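Local coordinates for diguanylate cyclase DosC (Escherichia coli, PDB 4ZVA), which probably makes the second messenger cyclic di-GMP from GTP under the control of oxygen, which an amino-terminal haem-binding globin domain is thought to sense, at residues I43-A47 / I102-G106; S34-Y38 / E57-K61; M64-I68 / F107-K111. All blocks are in the same frame, centred on the assembly; numbering follows the deposited sequence.

Contact 1: residues I43-A47 / I102-G106. With HEM (protoporphyrin IX containing Fe), chain C.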
loop_
_atom_site.group_PDB
_atom_site.type_symbol
_atom_site.label_atom_id
_atom_site.label_comp_id
_atom_site.label_asym_id
_atom_site.label_seq_id
_atom_site.Cartn_x
_atom_site.Cartn_y
_atom_site.Cartn_z
ATOM N N ILE A 43 -13.304 -13.671 -6.036
ATOM C CA ILE A 43 -12.914 -13.950 -7.415
ATOM C C ILE A 43 -11.601 -14.730 -7.473
ATOM O O ILE A 43 -11.438 -15.630 -8.297
ATOM C CB ILE A 43 -12.770 -12.647 -8.234
ATOM C CG1 ILE A 43 -14.063 -11.830 -8.172
ATOM C CG2 ILE A 43 -12.410 -12.951 -9.680
ATOM C CD1 ILE A 43 -15.274 -12.564 -8.704
ATOM N N ASP A 44 -10.671 -14.386 -6.587
ATOM C CA ASP A 44 -9.388 -15.078 -6.521
ATOM C C ASP A 44 -9.595 -16.521 -6.068
ATOM O O ASP A 44 -10.124 -16.764 -4.984
ATOM C CB ASP A 44 -8.429 -14.345 -5.579
ATOM C CG ASP A 44 -6.996 -14.845 -5.687
ATOM O OD1 ASP A 44 -6.772 -16.073 -5.646
ATOM O OD2 ASP A 44 -6.086 -14.000 -5.820
ATOM N N PRO A 45 -9.172 -17.483 -6.905
ATOM C CA PRO A 45 -9.326 -18.919 -6.639
ATOM C C PRO A 45 -8.635 -19.361 -5.352
ATOM O O PRO A 45 -9.176 -20.187 -4.617
ATOM C CB PRO A 45 -8.665 -19.573 -7.856
ATOM C CG PRO A 45 -8.725 -18.536 -8.925
ATOM C CD PRO A 45 -8.548 -17.231 -8.215
ATOM N N HIS A 46 -7.454 -18.813 -5.086
ATOM C CA HIS A 46 -6.690 -19.183 -3.901
ATOM C C HIS A 46 -7.317 -18.624 -2.628
ATOM O O HIS A 46 -7.054 -19.113 -1.530
ATOM C CB HIS A 46 -5.245 -18.696 -4.023
ATOM C CG HIS A 46 -4.493 -19.308 -5.164
ATOM N ND1 HIS A 46 -3.981 -20.587 -5.119
ATOM C CD2 HIS A 46 -4.159 -18.812 -6.379
ATOM C CE1 HIS A 46 -3.370 -20.855 -6.258
ATOM N NE2 HIS A 46 -3.462 -19.794 -7.040
ATOM N N ALA A 47 -8.148 -17.599 -2.780
ATOM C CA ALA A 47 -8.790 -16.961 -1.637
ATOM C C ALA A 47 -10.214 -17.470 -1.457
ATOM O O ALA A 47 -10.758 -17.441 -0.353
ATOM C CB ALA A 47 -8.784 -15.449 -1.801
ATOM N N ILE A 102 -1.963 -13.711 -0.038
ATOM C CA ILE A 102 -3.415 -13.672 -0.151
ATOM C C ILE A 102 -3.965 -12.551 0.725
ATOM O O ILE A 102 -4.876 -11.823 0.324
ATOM C CB ILE A 102 -4.049 -15.022 0.246
ATOM C CG1 ILE A 102 -3.670 -16.098 -0.770
ATOM C CG2 ILE A 102 -5.559 -14.910 0.324
ATOM C CD1 ILE A 102 -4.148 -15.794 -2.172
ATOM N N VAL A 103 -3.391 -12.403 1.913
ATOM C CA VAL A 103 -3.765 -11.324 2.819
ATOM C C VAL A 103 -3.360 -9.973 2.237
ATOM O O VAL A 103 -4.143 -9.021 2.255
ATOM C CB VAL A 103 -3.118 -11.503 4.207
ATOM C CG1 VAL A 103 -3.472 -10.337 5.114
ATOM C CG2 VAL A 103 -3.563 -12.817 4.829
ATOM N N GLU A 104 -2.138 -9.900 1.712
ATOM C CA GLU A 104 -1.640 -8.683 1.080
ATOM C C GLU A 104 -2.541 -8.258 -0.076
ATOM O O GLU A 104 -2.817 -7.073 -0.257
ATOM C CB GLU A 104 -0.207 -8.880 0.580
ATOM C CG GLU A 104 0.378 -7.648 -0.092
ATOM C CD GLU A 104 1.664 -7.943 -0.839
ATOM O OE1 GLU A 104 2.679 -8.259 -0.185
ATOM O OE2 GLU A 104 1.654 -7.859 -2.086
ATOM N N MET A 105 -2.995 -9.239 -0.849
ATOM C CA MET A 105 -3.923 -8.998 -1.947
ATOM C C MET A 105 -5.232 -8.402 -1.437
ATOM O O MET A 105 -5.843 -7.563 -2.101
ATOM C CB MET A 105 -4.192 -10.298 -2.713
ATOM C CG MET A 105 -5.143 -10.156 -3.895
ATOM S SD MET A 105 -6.879 -10.412 -3.465
ATOM C CE MET A 105 -6.850 -12.122 -2.939
ATOM N N GLY A 106 -5.659 -8.840 -0.256
ATOM C CA GLY A 106 -6.861 -8.309 0.359
ATOM C C GLY A 106 -6.712 -6.834 0.672
ATOM O O GLY A 106 -7.617 -6.039 0.417
HETATM C CHA HEM C . -10.828 -13.218 9.860
HETATM C CHB HEM C . -10.128 -14.618 5.270
HETATM C CHC HEM C . -7.751 -10.484 4.458
HETATM C CHD HEM C . -9.395 -8.696 8.648
HETATM C C1A HEM C . -10.886 -13.952 8.695
HETATM C C2A HEM C . -11.581 -15.210 8.483
HETATM C C3A HEM C . -11.383 -15.583 7.217
HETATM C C4A HEM C . -10.554 -14.589 6.577
HETATM C CMA HEM C . -11.934 -16.856 6.541
HETATM C CAA HEM C . -12.421 -15.992 9.517
HETATM C CBA HEM C . -13.573 -15.122 10.010
HETATM C CGA HEM C . -14.558 -15.963 10.774
HETATM O O1A HEM C . -14.675 -17.178 10.470
HETATM O O2A HEM C . -15.233 -15.408 11.678
HETATM C C1B HEM C . -9.442 -13.609 4.636
HETATM C C2B HEM C . -9.091 -13.573 3.232
HETATM C C3B HEM C . -8.427 -12.423 3.007
HETATM C C4B HEM C . -8.349 -11.709 4.264
HETATM C CMB HEM C . -9.450 -14.704 2.238
HETATM C CAB HEM C . -7.818 -11.852 1.700
HETATM C CBB HEM C . -7.917 -12.427 0.498
HETATM C C1C HEM C . -8.057 -9.605 5.472
HETATM C C2C HEM C . -7.777 -8.183 5.488
HETATM C C3C HEM C . -8.231 -7.686 6.655
HETATM C C4C HEM C . -8.813 -8.785 7.401
HETATM C CMC HEM C . -7.073 -7.447 4.324
HETATM C CAC HEM C . -8.202 -6.235 7.200
HETATM C CBC HEM C . -7.753 -5.176 6.516
HETATM C C1D HEM C . -9.931 -9.736 9.378
HETATM C C2D HEM C . -10.499 -9.614 10.704
HETATM C C3D HEM C . -10.953 -11.031 11.085
HETATM C C4D HEM C . -10.605 -11.861 9.952
HETATM C CMD HEM C . -10.625 -8.317 11.534
HETATM C CAD HEM C . -11.626 -11.502 12.394
HETATM C CBD HEM C . -10.696 -11.231 13.575
HETATM C CGD HEM C . -11.137 -12.026 14.777
HETATM O O1D HEM C . -10.645 -11.735 15.898
HETATM O O2D HEM C . -11.977 -12.948 14.617
HETATM N NA HEM C . -10.266 -13.608 7.507
HETATM N NB HEM C . -8.977 -12.458 5.238
HETATM N NC HEM C . -8.688 -9.936 6.653
HETATM N ND HEM C . -10.009 -11.067 8.977
HETATM FE FE HEM C . -9.258 -11.832 7.190
#
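Met105 and Ile102, on one side of helix 100-119, pack against Asp44, His46 and Ala47, where the short helix 45-48 opens with an N-cap beside the haem pocket of this globin domain. The haem takes part in the first shell: its vinyl carbon CBB lies among Ile102, Met105 and Ala47, with Met105 CE 3.6 Å from CBB. The backbone oxygen of Ile102 comes within 3.1 Å of the same CBB. Next to Met105, Gly106 passes close to the porphyrin rim, its carbonyl C 3.7 Å from the haem methyl CMC, and the vinyl carbon CAB leaves no room for a side chain on its CA. Ala47 offers its methyl to both partners on the helix, CB standing 3.9 Å from Ile102 CG2 and 4.0 Å from Met105 CE. The CG1 branch of Ile102 ends in CD1, 3.6 Å from His46 CB, and the imidazole extends beyond this contact.

Met105 gets to this spot with CG anti to the backbone N (chi1 -179°) and a chain bent at both following bonds, which brings its terminal methyl against the Asp44 side chain, 3.5 Å from OD2. The carboxylate itself divides its work. OD2 forms a salt bridge with Arg148 of the second subunit, linking this edge of the pocket to the dimer interface. An asparagine here would probably leave that arginine without its charged mate across the subunit boundary. The other oxygen caps the first turn of the short helix, Asp44 OD1 accepting from His46 N at 2.9 Å.

Contact 2: residues S34-Y38 / E57-K61. With HEM (protoporphyrin IX containing Fe), chain C.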
loop_
_atom_site.group_PDB
_atom_site.type_symbol
_atom_site.label_atom_id
_atom_site.label_comp_id
_atom_site.label_asym_id
_atom_site.label_seq_id
_atom_site.Cartn_x
_atom_site.Cartn_y
_atom_site.Cartn_z
ATOM N N SER A 34 -16.876 -3.463 3.107
ATOM C CA SER A 34 -16.738 -4.854 3.528
ATOM C C SER A 34 -17.402 -5.813 2.544
ATOM O O SER A 34 -16.886 -6.900 2.279
ATOM C CB SER A 34 -17.325 -5.052 4.930
ATOM O OG SER A 34 -18.727 -4.839 4.937
ATOM N N ILE A 35 -18.539 -5.400 1.994
ATOM C CA ILE A 35 -19.273 -6.223 1.039
ATOM C C ILE A 35 -18.543 -6.331 -0.298
ATOM O O ILE A 35 -18.378 -7.425 -0.839
ATOM C CB ILE A 35 -20.686 -5.661 0.804
ATOM C CG1 ILE A 35 -21.500 -5.726 2.099
ATOM C CG2 ILE A 35 -21.390 -6.416 -0.316
ATOM C CD1 ILE A 35 -22.797 -4.962 2.034
ATOM N N GLU A 36 -18.101 -5.192 -0.822
ATOM C CA GLU A 36 -17.380 -5.156 -2.091
ATOM C C GLU A 36 -16.024 -5.853 -1.971
ATOM O O GLU A 36 -15.577 -6.520 -2.904
ATOM C CB GLU A 36 -17.208 -3.709 -2.566
ATOM C CG GLU A 36 -16.517 -3.558 -3.918
ATOM C CD GLU A 36 -17.363 -4.043 -5.089
ATOM O OE1 GLU A 36 -18.511 -4.486 -4.875
ATOM O OE2 GLU A 36 -16.873 -3.975 -6.237
ATOM N N PHE A 37 -15.376 -5.682 -0.823
ATOM C CA PHE A 37 -14.138 -6.388 -0.510
ATOM C C PHE A 37 -14.321 -7.893 -0.651
ATOM O O PHE A 37 -13.549 -8.564 -1.337
ATOM C CB PHE A 37 -13.678 -6.043 0.911
ATOM C CG PHE A 37 -12.571 -6.918 1.434
ATOM C CD1 PHE A 37 -11.244 -6.617 1.170
ATOM C CD2 PHE A 37 -12.859 -8.029 2.213
ATOM C CE1 PHE A 37 -10.227 -7.416 1.660
ATOM C CE2 PHE A 37 -11.847 -8.832 2.702
ATOM C CZ PHE A 37 -10.528 -8.524 2.426
ATOM N N TYR A 38 -15.360 -8.410 -0.004
ATOM C CA TYR A 38 -15.653 -9.837 -0.015
ATOM C C TYR A 38 -15.920 -10.342 -1.429
ATOM O O TYR A 38 -15.457 -11.415 -1.808
ATOM C CB TYR A 38 -16.851 -10.146 0.889
ATOM C CG TYR A 38 -17.095 -11.626 1.088
ATOM C CD1 TYR A 38 -16.410 -12.337 2.066
ATOM C CD2 TYR A 38 -18.005 -12.314 0.295
ATOM C CE1 TYR A 38 -16.626 -13.691 2.251
ATOM C CE2 TYR A 38 -18.226 -13.668 0.471
ATOM C CZ TYR A 38 -17.534 -14.351 1.449
ATOM O OH TYR A 38 -17.752 -15.698 1.627
ATOM N N GLU A 57 -18.596 -15.903 5.879
ATOM C CA GLU A 57 -18.871 -14.704 5.091
ATOM C C GLU A 57 -19.477 -13.604 5.945
ATOM O O GLU A 57 -19.014 -12.464 5.956
ATOM C CB GLU A 57 -19.828 -15.042 3.950
ATOM C CG GLU A 57 -20.418 -13.834 3.263
ATOM C CD GLU A 57 -21.377 -14.212 2.159
ATOM O OE1 GLU A 57 -21.508 -15.419 1.873
ATOM O OE2 GLU A 57 -22.009 -13.301 1.585
ATOM N N ARG A 58 -20.512 -13.985 6.677
ATOM C CA ARG A 58 -21.258 -13.095 7.548
ATOM C C ARG A 58 -20.397 -12.495 8.659
ATOM O O ARG A 58 -20.474 -11.297 8.930
ATOM C CB ARG A 58 -22.441 -13.873 8.118
ATOM C CG ARG A 58 -23.423 -13.105 8.961
ATOM C CD ARG A 58 -24.522 -14.072 9.376
ATOM N NE ARG A 58 -25.404 -13.554 10.413
ATOM C CZ ARG A 58 -25.187 -13.748 11.708
ATOM N NH1 ARG A 58 -24.124 -14.438 12.099
ATOM N NH2 ARG A 58 -26.026 -13.265 12.611
ATOM N N GLN A 59 -19.583 -13.328 9.298
ATOM C CA GLN A 59 -18.713 -12.868 10.377
ATOM C C GLN A 59 -17.558 -12.017 9.857
ATOM O O GLN A 59 -17.154 -11.049 10.502
ATOM C CB GLN A 59 -18.171 -14.052 11.182
ATOM C CG GLN A 59 -19.214 -14.734 12.058
ATOM C CD GLN A 59 -18.622 -15.835 12.918
ATOM O OE1 GLN A 59 -17.659 -16.496 12.524
ATOM N NE2 GLN A 59 -19.195 -16.038 14.099
ATOM N N LEU A 60 -17.030 -12.382 8.691
ATOM C CA LEU A 60 -15.907 -11.656 8.101
ATOM C C LEU A 60 -16.319 -10.251 7.677
ATOM O O LEU A 60 -15.578 -9.292 7.886
ATOM C CB LEU A 60 -15.342 -12.416 6.897
ATOM C CG LEU A 60 -14.193 -11.741 6.142
ATOM C CD1 LEU A 60 -13.015 -11.451 7.064
ATOM C CD2 LEU A 60 -13.756 -12.585 4.954
ATOM N N LYS A 61 -17.502 -10.135 7.080
ATOM C CA LYS A 61 -18.013 -8.840 6.648
ATOM C C LYS A 61 -18.198 -7.919 7.847
ATOM O O LYS A 61 -17.836 -6.744 7.801
ATOM C CB LYS A 61 -19.332 -9.004 5.893
ATOM C CG LYS A 61 -19.180 -9.602 4.505
ATOM C CD LYS A 61 -20.518 -9.695 3.792
ATOM C CE LYS A 61 -20.354 -10.233 2.381
ATOM N NZ LYS A 61 -21.656 -10.324 1.666
HETATM C CHA HEM C . -10.828 -13.218 9.860
HETATM C CHB HEM C . -10.128 -14.618 5.270
HETATM C CHC HEM C . -7.751 -10.484 4.458
HETATM C CHD HEM C . -9.395 -8.696 8.648
HETATM C C1A HEM C . -10.886 -13.952 8.695
HETATM C C2A HEM C . -11.581 -15.210 8.483
HETATM C C3A HEM C . -11.383 -15.583 7.217
HETATM C C4A HEM C . -10.554 -14.589 6.577
HETATM C CMA HEM C . -11.934 -16.856 6.541
HETATM C CAA HEM C . -12.421 -15.992 9.517
HETATM C CBA HEM C . -13.573 -15.122 10.010
HETATM C CGA HEM C . -14.558 -15.963 10.774
HETATM O O1A HEM C . -14.675 -17.178 10.470
HETATM O O2A HEM C . -15.233 -15.408 11.678
HETATM C C1B HEM C . -9.442 -13.609 4.636
HETATM C C2B HEM C . -9.091 -13.573 3.232
HETATM C C3B HEM C . -8.427 -12.423 3.007
HETATM C C4B HEM C . -8.349 -11.709 4.264
HETATM C CMB HEM C . -9.450 -14.704 2.238
HETATM C CAB HEM C . -7.818 -11.852 1.700
HETATM C CBB HEM C . -7.917 -12.427 0.498
HETATM C C1C HEM C . -8.057 -9.605 5.472
HETATM C C2C HEM C . -7.777 -8.183 5.488
HETATM C C3C HEM C . -8.231 -7.686 6.655
HETATM C C4C HEM C . -8.813 -8.785 7.401
HETATM C CMC HEM C . -7.073 -7.447 4.324
HETATM C CAC HEM C . -8.202 -6.235 7.200
HETATM C CBC HEM C . -7.753 -5.176 6.516
HETATM C C1D HEM C . -9.931 -9.736 9.378
HETATM C C2D HEM C . -10.499 -9.614 10.704
HETATM C C3D HEM C . -10.953 -11.031 11.085
HETATM C C4D HEM C . -10.605 -11.861 9.952
HETATM C CMD HEM C . -10.625 -8.317 11.534
HETATM C CAD HEM C . -11.626 -11.502 12.394
HETATM C CBD HEM C . -10.696 -11.231 13.575
HETATM C CGD HEM C . -11.137 -12.026 14.777
HETATM O O1D HEM C . -10.645 -11.735 15.898
HETATM O O2D HEM C . -11.977 -12.948 14.617
HETATM N NA HEM C . -10.266 -13.608 7.507
HETATM N NB HEM C . -8.977 -12.458 5.238
HETATM N NC HEM C . -8.688 -9.936 6.653
HETATM N ND HEM C . -10.009 -11.067 8.977
HETATM FE FE HEM C . -9.258 -11.832 7.190
HETATM O O HOH W 1 -20.121 -9.548 -0.863
#
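The crossing of the globin B and E helices, here helices 16-43 and 54-72, roofs one face of the haem, and Tyr38 is its main side chain, meeting Glu57, Leu60 and Lys61. The two segments run at 128° to each other and their backbones come nearest at Ser34 and Lys61, where Ser34 CB rests 3.4 Å from Lys61 O; the Ser34 hydroxyl turns back to His31 O in its own helix.

Tyr38 holds CG opposite its backbone N (chi1 -172°), which carries the ring across to the other helix. Glu57 CG lies over one face of that ring, a CH-pi contact with 3.8 Å from CG to the ring centroid, and the carboxylate continues past the rim, its plane only 17° from that of the ring. Lys61 crosses the tyrosine at about a right angle. Its extended chain delivers NZ to Glu57 OE2 at 3.0 Å, a salt bridge one helical turn apart that uses the anti lone pair of the oxygen. The same ammonium donates to a water that in turn donates to Ile35 O, 2.7 Å from the water, so the charged end ties both helices together at the partly exposed side.

Leu60 joins the crossing to the cofactor. One methyl, CD2, touches the edge of the Tyr38 ring in its plane, 3.9 Å from CD1. The Tyr38 hydroxyl is turned well away from the metal, with OH 10.9 Å from the haem iron, and it is the other leucine methyl, CD1, that stands over the iron, 3.8 Å from FE.

Contact 3: residues M64-I68 / F107-K111. With HEM (protoporphyrin IX containing Fe), chain C.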
loop_
_atom_site.group_PDB
_atom_site.type_symbol
_atom_site.label_atom_id
_atom_site.label_comp_id
_atom_site.label_asym_id
_atom_site.label_seq_id
_atom_site.Cartn_x
_atom_site.Cartn_y
_atom_site.Cartn_z
ATOM N N MET A 64 -14.768 -6.946 9.138
ATOM C CA MET A 64 -14.122 -5.967 8.264
ATOM C C MET A 64 -14.629 -4.549 8.520
ATOM O O MET A 64 -13.846 -3.601 8.514
ATOM C CB MET A 64 -14.328 -6.335 6.794
ATOM C CG MET A 64 -13.383 -7.409 6.273
ATOM S SD MET A 64 -11.648 -6.899 6.280
ATOM C CE MET A 64 -11.741 -5.321 5.441
ATOM N N GLU A 65 -15.935 -4.404 8.735
ATOM C CA GLU A 65 -16.513 -3.099 9.041
ATOM C C GLU A 65 -15.871 -2.491 10.275
ATOM O O GLU A 65 -15.498 -1.319 10.286
ATOM C CB GLU A 65 -18.021 -3.205 9.270
ATOM C CG GLU A 65 -18.863 -3.188 8.022
ATOM C CD GLU A 65 -20.320 -2.898 8.331
ATOM O OE1 GLU A 65 -20.590 -1.940 9.088
ATOM O OE2 GLU A 65 -21.190 -3.631 7.824
ATOM N N ARG A 66 -15.758 -3.303 11.319
ATOM C CA ARG A 66 -15.149 -2.874 12.567
ATOM C C ARG A 66 -13.678 -2.531 12.354
ATOM O O ARG A 66 -13.183 -1.535 12.879
ATOM C CB ARG A 66 -15.302 -3.962 13.630
ATOM C CG ARG A 66 -14.789 -3.580 15.006
ATOM C CD ARG A 66 -14.874 -4.762 15.963
ATOM N NE ARG A 66 -16.049 -5.590 15.696
ATOM C CZ ARG A 66 -15.997 -6.844 15.255
ATOM N NH1 ARG A 66 -14.825 -7.429 15.044
ATOM N NH2 ARG A 66 -17.118 -7.517 15.034
ATOM N N TRP A 67 -12.989 -3.356 11.573
ATOM C CA TRP A 67 -11.569 -3.144 11.306
ATOM C C TRP A 67 -11.334 -1.814 10.600
ATOM O O TRP A 67 -10.486 -1.022 11.011
ATOM C CB TRP A 67 -11.002 -4.289 10.462
ATOM C CG TRP A 67 -9.503 -4.259 10.344
ATOM C CD1 TRP A 67 -8.608 -4.962 11.097
ATOM C CD2 TRP A 67 -8.725 -3.486 9.417
ATOM N NE1 TRP A 67 -7.324 -4.675 10.701
ATOM C CE2 TRP A 67 -7.367 -3.772 9.671
ATOM C CE3 TRP A 67 -9.044 -2.581 8.398
ATOM C CZ2 TRP A 67 -6.330 -3.188 8.943
ATOM C CZ3 TRP A 67 -8.012 -1.999 7.678
ATOM C CH2 TRP A 67 -6.672 -2.304 7.955
ATOM N N ILE A 68 -12.092 -1.581 9.532
ATOM C CA ILE A 68 -11.960 -0.368 8.733
ATOM C C ILE A 68 -12.181 0.881 9.577
ATOM O O ILE A 68 -11.400 1.830 9.509
ATOM C CB ILE A 68 -12.942 -0.375 7.549
ATOM C CG1 ILE A 68 -12.546 -1.463 6.550
ATOM C CG2 ILE A 68 -12.970 0.983 6.867
ATOM C CD1 ILE A 68 -13.591 -1.747 5.503
ATOM N N PHE A 107 -5.556 -6.467 1.215
ATOM C CA PHE A 107 -5.257 -5.075 1.521
ATOM C C PHE A 107 -5.235 -4.210 0.268
ATOM O O PHE A 107 -5.659 -3.054 0.299
ATOM C CB PHE A 107 -3.919 -4.959 2.249
ATOM C CG PHE A 107 -4.001 -5.245 3.720
ATOM C CD1 PHE A 107 -4.371 -4.252 4.610
ATOM C CD2 PHE A 107 -3.701 -6.502 4.213
ATOM C CE1 PHE A 107 -4.446 -4.509 5.966
ATOM C CE2 PHE A 107 -3.772 -6.765 5.568
ATOM C CZ PHE A 107 -4.146 -5.767 6.445
ATOM N N ARG A 108 -4.721 -4.761 -0.828
ATOM C CA ARG A 108 -4.664 -4.019 -2.080
ATOM C C ARG A 108 -6.072 -3.763 -2.601
ATOM O O ARG A 108 -6.378 -2.672 -3.080
ATOM C CB ARG A 108 -3.839 -4.763 -3.130
ATOM C CG ARG A 108 -3.564 -3.926 -4.373
ATOM C CD ARG A 108 -2.727 -4.672 -5.399
ATOM N NE ARG A 108 -3.471 -5.748 -6.044
ATOM C CZ ARG A 108 -4.354 -5.560 -7.019
ATOM N NH1 ARG A 108 -4.605 -4.334 -7.459
ATOM N NH2 ARG A 108 -4.986 -6.595 -7.554
ATOM N N VAL A 109 -6.924 -4.781 -2.504
ATOM C CA VAL A 109 -8.318 -4.654 -2.909
ATOM C C VAL A 109 -9.017 -3.568 -2.100
ATOM O O VAL A 109 -9.723 -2.726 -2.657
ATOM C CB VAL A 109 -9.082 -5.985 -2.740
ATOM C CG1 VAL A 109 -10.569 -5.776 -2.947
ATOM C CG2 VAL A 109 -8.544 -7.029 -3.705
ATOM N N LEU A 110 -8.795 -3.584 -0.787
ATOM C CA LEU A 110 -9.391 -2.603 0.114
ATOM C C LEU A 110 -8.968 -1.185 -0.254
ATOM O O LEU A 110 -9.805 -0.293 -0.379
ATOM C CB LEU A 110 -9.009 -2.902 1.564
ATOM C CG LEU A 110 -9.531 -1.911 2.607
ATOM C CD1 LEU A 110 -11.059 -1.865 2.588
ATOM C CD2 LEU A 110 -9.010 -2.254 3.997
ATOM N N LYS A 111 -7.665 -0.980 -0.424
ATOM C CA LYS A 111 -7.144 0.327 -0.808
ATOM C C LYS A 111 -7.674 0.762 -2.172
ATOM O O LYS A 111 -7.928 1.945 -2.398
ATOM C CB LYS A 111 -5.612 0.311 -0.816
ATOM C CG LYS A 111 -4.993 0.268 0.571
ATOM C CD LYS A 111 -3.473 0.178 0.525
ATOM C CE LYS A 111 -3.012 -1.192 0.051
ATOM N NZ LYS A 111 -1.533 -1.346 0.148
HETATM C CHA HEM C . -10.828 -13.218 9.860
HETATM C CHB HEM C . -10.128 -14.618 5.270
HETATM C CHC HEM C . -7.751 -10.484 4.458
HETATM C CHD HEM C . -9.395 -8.696 8.648
HETATM C C1A HEM C . -10.886 -13.952 8.695
HETATM C C2A HEM C . -11.581 -15.210 8.483
HETATM C C3A HEM C . -11.383 -15.583 7.217
HETATM C C4A HEM C . -10.554 -14.589 6.577
HETATM C CMA HEM C . -11.934 -16.856 6.541
HETATM C CAA HEM C . -12.421 -15.992 9.517
HETATM C CBA HEM C . -13.573 -15.122 10.010
HETATM C CGA HEM C . -14.558 -15.963 10.774
HETATM O O1A HEM C . -14.675 -17.178 10.470
HETATM O O2A HEM C . -15.233 -15.408 11.678
HETATM C C1B HEM C . -9.442 -13.609 4.636
HETATM C C2B HEM C . -9.091 -13.573 3.232
HETATM C C3B HEM C . -8.427 -12.423 3.007
HETATM C C4B HEM C . -8.349 -11.709 4.264
HETATM C CMB HEM C . -9.450 -14.704 2.238
HETATM C CAB HEM C . -7.818 -11.852 1.700
HETATM C CBB HEM C . -7.917 -12.427 0.498
HETATM C C1C HEM C . -8.057 -9.605 5.472
HETATM C C2C HEM C . -7.777 -8.183 5.488
HETATM C C3C HEM C . -8.231 -7.686 6.655
HETATM C C4C HEM C . -8.813 -8.785 7.401
HETATM C CMC HEM C . -7.073 -7.447 4.324
HETATM C CAC HEM C . -8.202 -6.235 7.200
HETATM C CBC HEM C . -7.753 -5.176 6.516
HETATM C C1D HEM C . -9.931 -9.736 9.378
HETATM C C2D HEM C . -10.499 -9.614 10.704
HETATM C C3D HEM C . -10.953 -11.031 11.085
HETATM C C4D HEM C . -10.605 -11.861 9.952
HETATM C CMD HEM C . -10.625 -8.317 11.534
HETATM C CAD HEM C . -11.626 -11.502 12.394
HETATM C CBD HEM C . -10.696 -11.231 13.575
HETATM C CGD HEM C . -11.137 -12.026 14.777
HETATM O O1D HEM C . -10.645 -11.735 15.898
HETATM O O2D HEM C . -11.977 -12.948 14.617
HETATM N NA HEM C . -10.266 -13.608 7.507
HETATM N NB HEM C . -8.977 -12.458 5.238
HETATM N NC HEM C . -8.688 -9.936 6.653
HETATM N ND HEM C . -10.009 -11.067 8.977
HETATM FE FE HEM C . -9.258 -11.832 7.190
#
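Trp67 and Phe107 form the aromatic part of this contact, meeting through Trp67 CH2 and Phe107 CE1 at 3.7 Å. Their planes are inclined at 72°, and the haem vinyl group lies between them. Its terminal carbon CBC lies over one face of the indole, 3.4 Å from Trp67 CH2, and equally close to Phe107 CE1, while the neighbouring haem methyl CMC covers a face of the phenyl ring.

Aliphatic packing completes the join. Leu110 splits its branches, CD2 going to Trp67 CZ3 at 3.8 Å and CD1 to Ile68 CD1 at 3.9 Å. Met64, its chain bent about CB-CG, lays SD 3.5 Å from haem C3C.

The polar bonds lie around this apolar centre: Trp67 NE1 donates to Gln86 OE1, which helps fix the turn of the indole, and Lys111 NZ forms salt bridges with Asp140 of its own chain and of the second subunit. With the helix axes 13.5 Å apart, long side chains and the haem edge bridge the gap between the E and G helices, as in the haem pocket of the globin fold.

In the fold
All three contacts surround one haem in a single globin domain, contact 1 at one vinyl edge, contact 2 over a face and contact 3 at the other vinyl edge. Contacts 1 and 2 are about 13 Å apart between centres, as are contacts 1 and 3, while contacts 2 and 3 are about 10 Å apart and share helix 54-72. Contacts 1 and 3 share helix 100-119 through adjoining segments. Along the chain contact 2 closes before contact 3 opens, whereas contact 1 interleaves with both. Phe37 packs on Gly106 and Met64. Because contacts 1 and 3 also touch the second subunit, changes at the haem could plausibly be felt at the dimer interface.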